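Local structure of deacetylase EF_0837 (Enterococcus faecalis, 2ICS) at residues 284-287 against 288-292; 273-276 against 277-281; 23-27 against 28-32. The protein is a zinc-dependent amidohydrolase with two metal ions per subunit that deacetylates acetyl-(R)-mandelate in vitro, though with very low efficiency. One frame throughout, in Å; residues are numbered along the deposited sequence.

Interaction 1: residues 284-287 against 288-292; sequences YDLA and TTMEK
Tyr284 borders the contact, its CB lying 4.0 Å from Thr288 OG1 while its ring meets Thr288 CG2 obliquely. Asp285 follows as the N-cap of helix 286-296. Its chi1 of 50° places CG between the backbone N and the carbonyl carbon, folding the carboxylate back over the first turn. There OD2 accepts from Thr288 N at 2.8 Å, nearly along its C-O axis. The hydroxyl of Thr288 also donates to OD2, though the 2.5 Å between OG1 and OD2 is very short and its exact length doubtful. Aspartate suits the place because its short acidic side chain reaches an amide that has no helical carbonyl before it. Asp285 O, in turn, accepts from Thr289 N at 3.3 Å. Leu286 sends its carbonyl to Met290 N, and its CG lies 3.9 Å from SE of Met290, a selenomethionine; both apolar chains also touch Trp56 on strand 51-61. Ala287, small enough to sit against Ile357 of strand 350-364, closes the next turn, its O accepting from Glu291 N at 2.9 Å. CG of Glu291 passes 3.0 Å from that Ala287 O, and its carboxylate goes on to a salt bridge with Lys341, which probably steadies its buried charge. The whole is a helix start with an aspartate N-cap, set within a TIM-barrel amidohydrolase; the side chain of Thr289 is about 12 Å from a bound zinc ion.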
loop_
_atom_site.group_PDB
_atom_site.type_symbol
_atom_site.label_atom_id
_atom_site.label_comp_id
_atom_site.label_asym_id
_atom_site.label_seq_id
_atom_site.Cartn_x
_atom_site.Cartn_y
_atom_site.Cartn_z
ATOM N N TYR A 284 -10.851 -5.974 5.651
ATOM C CA TYR A 284 -11.289 -7.025 4.742
ATOM C C TYR A 284 -10.663 -6.930 3.359
ATOM O O TYR A 284 -10.416 -7.946 2.710
ATOM C CB TYR A 284 -12.809 -6.996 4.629
ATOM C CG TYR A 284 -13.514 -7.279 5.938
ATOM C CD1 TYR A 284 -13.723 -6.270 6.879
ATOM C CD2 TYR A 284 -13.971 -8.565 6.236
ATOM C CE1 TYR A 284 -14.379 -6.538 8.091
ATOM C CE2 TYR A 284 -14.620 -8.843 7.434
ATOM C CZ TYR A 284 -14.824 -7.832 8.358
ATOM O OH TYR A 284 -15.469 -8.125 9.541
ATOM N N ASP A 285 -10.413 -5.700 2.918
ATOM C CA ASP A 285 -9.814 -5.441 1.618
ATOM C C ASP A 285 -9.465 -3.953 1.493
ATOM O O ASP A 285 -9.713 -3.175 2.409
ATOM C CB ASP A 285 -10.772 -5.890 0.506
ATOM C CG ASP A 285 -12.182 -5.357 0.693
ATOM O OD1 ASP A 285 -13.126 -5.990 0.184
ATOM O OD2 ASP A 285 -12.353 -4.304 1.334
ATOM N N LEU A 286 -8.880 -3.557 0.368
ATOM C CA LEU A 286 -8.498 -2.158 0.189
ATOM C C LEU A 286 -9.733 -1.257 0.124
ATOM O O LEU A 286 -9.774 -0.212 0.764
ATOM C CB LEU A 286 -7.654 -2.004 -1.075
ATOM C CG LEU A 286 -7.031 -0.623 -1.314
ATOM C CD1 LEU A 286 -6.000 -0.308 -0.232
ATOM C CD2 LEU A 286 -6.385 -0.609 -2.685
ATOM N N ALA A 287 -10.733 -1.676 -0.647
ATOM C CA ALA A 287 -11.985 -0.930 -0.787
ATOM C C ALA A 287 -12.552 -0.532 0.579
ATOM O O ALA A 287 -12.971 0.613 0.780
ATOM C CB ALA A 287 -13.013 -1.780 -1.549
ATOM N N THR A 288 -12.553 -1.483 1.512
ATOM C CA THR A 288 -13.061 -1.259 2.861
ATOM C C THR A 288 -12.201 -0.246 3.618
ATOM O O THR A 288 -12.702 0.534 4.427
ATOM C CB THR A 288 -13.104 -2.584 3.652
ATOM O OG1 THR A 288 -13.986 -3.496 2.995
ATOM C CG2 THR A 288 -13.602 -2.360 5.073
ATOM N N THR A 289 -10.900 -0.267 3.355
ATOM C CA THR A 289 -9.991 0.657 4.009
ATOM C C THR A 289 -10.239 2.045 3.418
ATOM O O THR A 289 -10.207 3.046 4.126
ATOM C CB THR A 289 -8.526 0.238 3.777
ATOM O OG1 THR A 289 -8.365 -1.136 4.151
ATOM C CG2 THR A 289 -7.587 1.086 4.623
HETATM N N MSE A 290 -10.496 2.089 2.115
HETATM C CA MSE A 290 -10.772 3.344 1.430
HETATM C C MSE A 290 -12.076 3.967 1.957
HETATM O O MSE A 290 -12.169 5.185 2.118
HETATM C CB MSE A 290 -10.874 3.094 -0.078
HETATM C CG MSE A 290 -9.558 2.622 -0.706
HETATM SE SE MSE A 290 -9.786 1.855 -2.476
HETATM C CE MSE A 290 -10.268 3.459 -3.434
ATOM N N GLU A 291 -13.071 3.125 2.230
ATOM C CA GLU A 291 -14.349 3.596 2.746
ATOM C C GLU A 291 -14.175 4.140 4.162
ATOM O O GLU A 291 -14.962 4.970 4.616
ATOM C CB GLU A 291 -15.379 2.460 2.748
ATOM C CG GLU A 291 -15.607 1.842 1.377
ATOM C CD GLU A 291 -16.404 0.560 1.445
ATOM O OE1 GLU A 291 -16.327 -0.127 2.484
ATOM O OE2 GLU A 291 -17.096 0.233 0.455
ATOM N N LYS A 292 -13.145 3.671 4.864
ATOM C CA LYS A 292 -12.899 4.157 6.220
ATOM C C LYS A 292 -12.362 5.586 6.187
ATOM O O LYS A 292 -12.744 6.420 7.003
ATOM C CB LYS A 292 -11.928 3.231 6.955
ATOM C CG LYS A 292 -12.545 1.878 7.303
ATOM C CD LYS A 292 -11.572 0.959 8.035
ATOM C CE LYS A 292 -12.228 -0.390 8.315
ATOM N NZ LYS A 292 -11.275 -1.410 8.824
#

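Interaction 2: residues 273-276 against 277-281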
loop_
_atom_site.group_PDB
_atom_site.type_symbol
_atom_site.label_atom_id
_atom_site.label_comp_id
_atom_site.label_asym_id
_atom_site.label_seq_id
_atom_site.Cartn_x
_atom_site.Cartn_y
_atom_site.Cartn_z
ATOM N N ILE A 273 -2.743 -6.156 5.083
ATOM C CA ILE A 273 -3.623 -7.311 5.054
ATOM C C ILE A 273 -2.887 -8.648 4.959
ATOM O O ILE A 273 -1.796 -8.746 4.393
ATOM C CB ILE A 273 -4.570 -7.191 3.838
ATOM C CG1 ILE A 273 -5.674 -8.237 3.900
ATOM C CG2 ILE A 273 -3.769 -7.370 2.536
ATOM C CD1 ILE A 273 -6.722 -8.047 2.807
ATOM N N TYR A 274 -3.493 -9.670 5.547
ATOM C CA TYR A 274 -2.982 -11.032 5.476
ATOM C C TYR A 274 -4.232 -11.870 5.723
ATOM O O TYR A 274 -5.239 -11.342 6.206
ATOM C CB TYR A 274 -1.841 -11.283 6.478
ATOM C CG TYR A 274 -2.201 -11.481 7.923
ATOM C CD1 TYR A 274 -2.132 -12.748 8.504
ATOM C CD2 TYR A 274 -2.537 -10.400 8.731
ATOM C CE1 TYR A 274 -2.385 -12.928 9.860
ATOM C CE2 TYR A 274 -2.792 -10.568 10.086
ATOM C CZ TYR A 274 -2.714 -11.833 10.645
ATOM O OH TYR A 274 -2.960 -12.002 11.988
ATOM N N ILE A 275 -4.190 -13.150 5.373
ATOM C CA ILE A 275 -5.375 -13.990 5.472
ATOM C C ILE A 275 -6.273 -13.834 6.700
ATOM O O ILE A 275 -7.494 -13.783 6.562
ATOM C CB ILE A 275 -5.012 -15.487 5.264
ATOM C CG1 ILE A 275 -6.278 -16.276 4.923
ATOM C CG2 ILE A 275 -4.342 -16.061 6.510
ATOM C CD1 ILE A 275 -6.012 -17.613 4.245
ATOM N N ARG A 276 -5.688 -13.729 7.886
ATOM C CA ARG A 276 -6.485 -13.606 9.104
ATOM C C ARG A 276 -7.318 -12.333 9.228
ATOM O O ARG A 276 -8.515 -12.414 9.519
ATOM C CB ARG A 276 -5.595 -13.766 10.343
ATOM C CG ARG A 276 -4.954 -15.147 10.455
ATOM C CD ARG A 276 -4.083 -15.290 11.704
ATOM N NE ARG A 276 -4.854 -15.162 12.938
ATOM C CZ ARG A 276 -4.353 -15.340 14.158
ATOM N NH1 ARG A 276 -3.071 -15.658 14.316
ATOM N NH2 ARG A 276 -5.134 -15.201 15.224
ATOM N N ASN A 277 -6.720 -11.161 9.015
ATOM C CA ASN A 277 -7.524 -9.948 9.129
ATOM C C ASN A 277 -8.375 -9.705 7.889
ATOM O O ASN A 277 -9.265 -8.861 7.905
ATOM C CB ASN A 277 -6.671 -8.704 9.463
ATOM C CG ASN A 277 -5.615 -8.400 8.422
ATOM O OD1 ASN A 277 -5.860 -8.487 7.224
ATOM N ND2 ASN A 277 -4.432 -8.008 8.886
ATOM N N ARG A 278 -8.115 -10.456 6.821
ATOM C CA ARG A 278 -8.908 -10.330 5.599
ATOM C C ARG A 278 -10.190 -11.145 5.745
ATOM O O ARG A 278 -11.281 -10.671 5.422
ATOM C CB ARG A 278 -8.147 -10.848 4.367
ATOM C CG ARG A 278 -9.086 -11.210 3.206
ATOM C CD ARG A 278 -8.367 -11.471 1.890
ATOM N NE ARG A 278 -7.645 -12.742 1.856
ATOM C CZ ARG A 278 -8.216 -13.937 1.715
ATOM N NH1 ARG A 278 -9.537 -14.047 1.593
ATOM N NH2 ARG A 278 -7.459 -15.028 1.690
ATOM N N GLU A 279 -10.045 -12.381 6.218
ATOM C CA GLU A 279 -11.190 -13.270 6.391
ATOM C C GLU A 279 -12.082 -12.865 7.551
ATOM O O GLU A 279 -13.300 -12.841 7.423
ATOM C CB GLU A 279 -10.734 -14.721 6.616
ATOM C CG GLU A 279 -10.311 -15.479 5.368
ATOM C CD GLU A 279 -10.000 -16.953 5.641
ATOM O OE1 GLU A 279 -9.531 -17.642 4.716
ATOM O OE2 GLU A 279 -10.225 -17.425 6.780
ATOM N N ASN A 280 -11.470 -12.535 8.683
ATOM C CA ASN A 280 -12.234 -12.186 9.873
ATOM C C ASN A 280 -12.274 -10.703 10.224
ATOM O O ASN A 280 -12.846 -10.334 11.252
ATOM C CB ASN A 280 -11.689 -12.968 11.076
ATOM C CG ASN A 280 -11.483 -14.443 10.770
ATOM O OD1 ASN A 280 -12.387 -15.121 10.280
ATOM N ND2 ASN A 280 -10.285 -14.949 11.060
ATOM N N GLY A 281 -11.685 -9.854 9.384
ATOM C CA GLY A 281 -11.670 -8.430 9.681
ATOM C C GLY A 281 -10.557 -8.141 10.672
ATOM O O GLY A 281 -9.868 -9.072 11.097
#
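With chi1 at 60°, Asn277 turns its amide back along the helix toward Ile273 and Tyr274, and Tyr274, with chi1 at 77°, folds its ring over the first turn to meet it. Asn277 OD1 accepts from Tyr274 N at 3.1 Å, the donor well tilted from the carbonyl plane: the N-cap-amide half of a capping box, without a return bond from the Tyr274 side chain. Asn277 ND2 lies 3.1 Å from Tyr274 CD2, and the amide stands nearly perpendicular to the ring, the planes 81° apart. Asparagine fits because it can accept from Tyr274 N while ND2 donates to Asp272 O, which fixes the flip of the group beside a zinc ligand. One ring face of Tyr274 has Arg276 N 3.7 Å above its plane, offset toward the rim. Along the backbone, Tyr274 O accepts from Arg278 N, and Ile275 O from Glu279 N at 2.9 Å. Ile273 CD1 makes apolar packing on Arg278 CB at 3.5 Å. Ile275 and Glu279 run side by side, Glu279 OE1 3.5 Å from Ile275 CG1. Beyond the helix, Gly281 first leaves helical angles, with positive phi, where a CB would crowd the preceding carbonyl. The short helix 275-279 follows zinc-binding Asp272, its Tyr274 ring meeting that of Tyr70 from the adenine pocket, while Arg278 forms a salt bridge through NH2 with Asp72 and packs, like Ile273, on helix 74-77.

Interaction 3: residues 23-27 against 28-32; sequences AIKEK and KIAAV
A tight beta hairpin joins strands 19-25 and 28-33, closed by a type I' turn from Lys25 to Lys28 and offset farther along by a classic bulge. Ala23 and Ala31 form an antiparallel hydrogen-bonded pair: Ala23 N donates to Ala31 O at 2.8 Å in a nearly straight bond. Ala23 O is shared, taking Ala30 N at 2.7 Å and Ala31 N at 3.2 Å, both from the same face of its carbonyl plane. This double grip defines the bulge, in which Ala30 and Ala31 together stand opposite Ala23. Small side chains suit this pairing, since the methyl groups of Ala23 and Ala31 meet at 3.7 Å and both also touch Ile36. Ile24 and Ile29 form a non-hydrogen-bonded pair on the other face, both buried; their branched chains suit a strand, and they rest on Leu7 and Ala329 in one case and Leu323 in the other. In the turn, Glu26 and Lys27 both adopt positive phi, as a type I' turn requires, although neither is glycine, and their charged chains are exposed at the tip. Glu26 N also donates to Asp6 of the neighbouring strand 5-13. Lys25 N donates to Lys28 O at 3.0 Å, whereas the return bond from Lys28 N to Lys25 O is longer, with the donor above the carbonyl plane. With chi1 of 73°, Lys25 directs its extended aliphatic chain along the bulge, and its CG lies 3.6 Å from Ala30 CB.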
loop_
_atom_site.group_PDB
_atom_site.type_symbol
_atom_site.label_atom_id
_atom_site.label_comp_id
_atom_site.label_asym_id
_atom_site.label_seq_id
_atom_site.Cartn_x
_atom_site.Cartn_y
_atom_site.Cartn_z
ATOM N N ALA A 23 -7.343 3.344 -24.649
ATOM C CA ALA A 23 -6.934 2.456 -25.731
ATOM C C ALA A 23 -5.678 1.717 -25.285
ATOM O O ALA A 23 -4.718 2.336 -24.837
ATOM C CB ALA A 23 -6.656 3.266 -26.996
ATOM N N ILE A 24 -5.686 0.395 -25.417
ATOM C CA ILE A 24 -4.556 -0.423 -24.990
ATOM C C ILE A 24 -3.951 -1.296 -26.089
ATOM O O ILE A 24 -4.670 -1.890 -26.896
ATOM C CB ILE A 24 -4.982 -1.350 -23.828
ATOM C CG1 ILE A 24 -5.412 -0.507 -22.625
ATOM C CG2 ILE A 24 -3.851 -2.298 -23.466
ATOM C CD1 ILE A 24 -6.063 -1.309 -21.511
ATOM N N LYS A 25 -2.625 -1.379 -26.103
ATOM C CA LYS A 25 -1.919 -2.212 -27.069
ATOM C C LYS A 25 -0.556 -2.606 -26.509
ATOM O O LYS A 25 0.205 -1.757 -26.046
ATOM C CB LYS A 25 -1.745 -1.485 -28.408
ATOM C CG LYS A 25 -0.715 -0.373 -28.397
ATOM C CD LYS A 25 -0.486 0.163 -29.802
ATOM C CE LYS A 25 0.629 1.200 -29.829
ATOM N NZ LYS A 25 0.912 1.671 -31.215
ATOM N N GLU A 26 -0.262 -3.901 -26.543
ATOM C CA GLU A 26 1.006 -4.424 -26.042
ATOM C C GLU A 26 1.181 -4.187 -24.545
ATOM O O GLU A 26 2.203 -3.659 -24.109
ATOM C CB GLU A 26 2.175 -3.789 -26.803
ATOM C CG GLU A 26 2.198 -4.128 -28.281
ATOM C CD GLU A 26 2.090 -5.622 -28.527
ATOM O OE1 GLU A 26 2.937 -6.377 -27.999
ATOM O OE2 GLU A 26 1.155 -6.041 -29.247
ATOM N N LYS A 27 0.181 -4.582 -23.765
ATOM C CA LYS A 27 0.216 -4.414 -22.315
ATOM C C LYS A 27 0.454 -2.971 -21.858
ATOM O O LYS A 27 0.718 -2.726 -20.683
ATOM C CB LYS A 27 1.287 -5.324 -21.700
ATOM C CG LYS A 27 0.932 -6.808 -21.672
ATOM C CD LYS A 27 1.055 -7.467 -23.034
ATOM C CE LYS A 27 2.513 -7.762 -23.376
ATOM N NZ LYS A 27 3.122 -8.736 -22.421
ATOM N N LYS A 28 0.359 -2.012 -22.773
ATOM C CA LYS A 28 0.576 -0.615 -22.411
ATOM C C LYS A 28 -0.592 0.281 -22.815
ATOM O O LYS A 28 -1.385 -0.072 -23.683
ATOM C CB LYS A 28 1.864 -0.098 -23.061
ATOM C CG LYS A 28 3.127 -0.810 -22.594
ATOM C CD LYS A 28 4.345 -0.382 -23.402
ATOM C CE LYS A 28 4.599 1.112 -23.281
ATOM N NZ LYS A 28 5.713 1.567 -24.163
ATOM N N ILE A 29 -0.697 1.437 -22.167
ATOM C CA ILE A 29 -1.752 2.394 -22.478
ATOM C C ILE A 29 -1.325 3.136 -23.739
ATOM O O ILE A 29 -0.297 3.812 -23.745
ATOM C CB ILE A 29 -1.935 3.415 -21.338
ATOM C CG1 ILE A 29 -2.434 2.697 -20.077
ATOM C CG2 ILE A 29 -2.895 4.516 -21.775
ATOM C CD1 ILE A 29 -2.573 3.595 -18.868
ATOM N N ALA A 30 -2.114 3.010 -24.801
ATOM C CA ALA A 30 -1.788 3.653 -26.072
ATOM C C ALA A 30 -2.484 4.993 -26.311
ATOM O O ALA A 30 -2.025 5.787 -27.127
ATOM C CB ALA A 30 -2.089 2.699 -27.222
ATOM N N ALA A 31 -3.586 5.243 -25.611
ATOM C CA ALA A 31 -4.309 6.501 -25.776
ATOM C C ALA A 31 -5.379 6.679 -24.712
ATOM O O ALA A 31 -5.973 5.710 -24.250
ATOM C CB ALA A 31 -4.946 6.565 -27.163
ATOM N N VAL A 32 -5.616 7.930 -24.331
ATOM C CA VAL A 32 -6.619 8.264 -23.329
ATOM C C VAL A 32 -7.299 9.570 -23.719
ATOM O O VAL A 32 -6.632 10.582 -23.920
ATOM C CB VAL A 32 -5.989 8.452 -21.927
ATOM C CG1 VAL A 32 -7.078 8.770 -20.912
ATOM C CG2 VAL A 32 -5.220 7.198 -21.519
#

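How the interactions relate
From the N terminus, interaction 3 comes first, its type I' turn returning strand 19-25 into strand 28-33 in a small sheet that also holds strand 5-13. Some 240 residues later, interaction 2 forms the short helix just after a zinc ligand, and interaction 1 then starts helix 286-296. All three are local and in series; none encloses or crosses another. Interactions 1 and 2 touch: Tyr284 CD2 packs 3.5 Å from Arg278 O, and Ile273 CD1 approaches Tyr284 O, so that residues leading into helix 286-296 pack against helix 275-279 and the residue before its N-cap. Interaction 3 stands apart, nearest atoms about 17 Å from interaction 1 and about 24 Å from interaction 2.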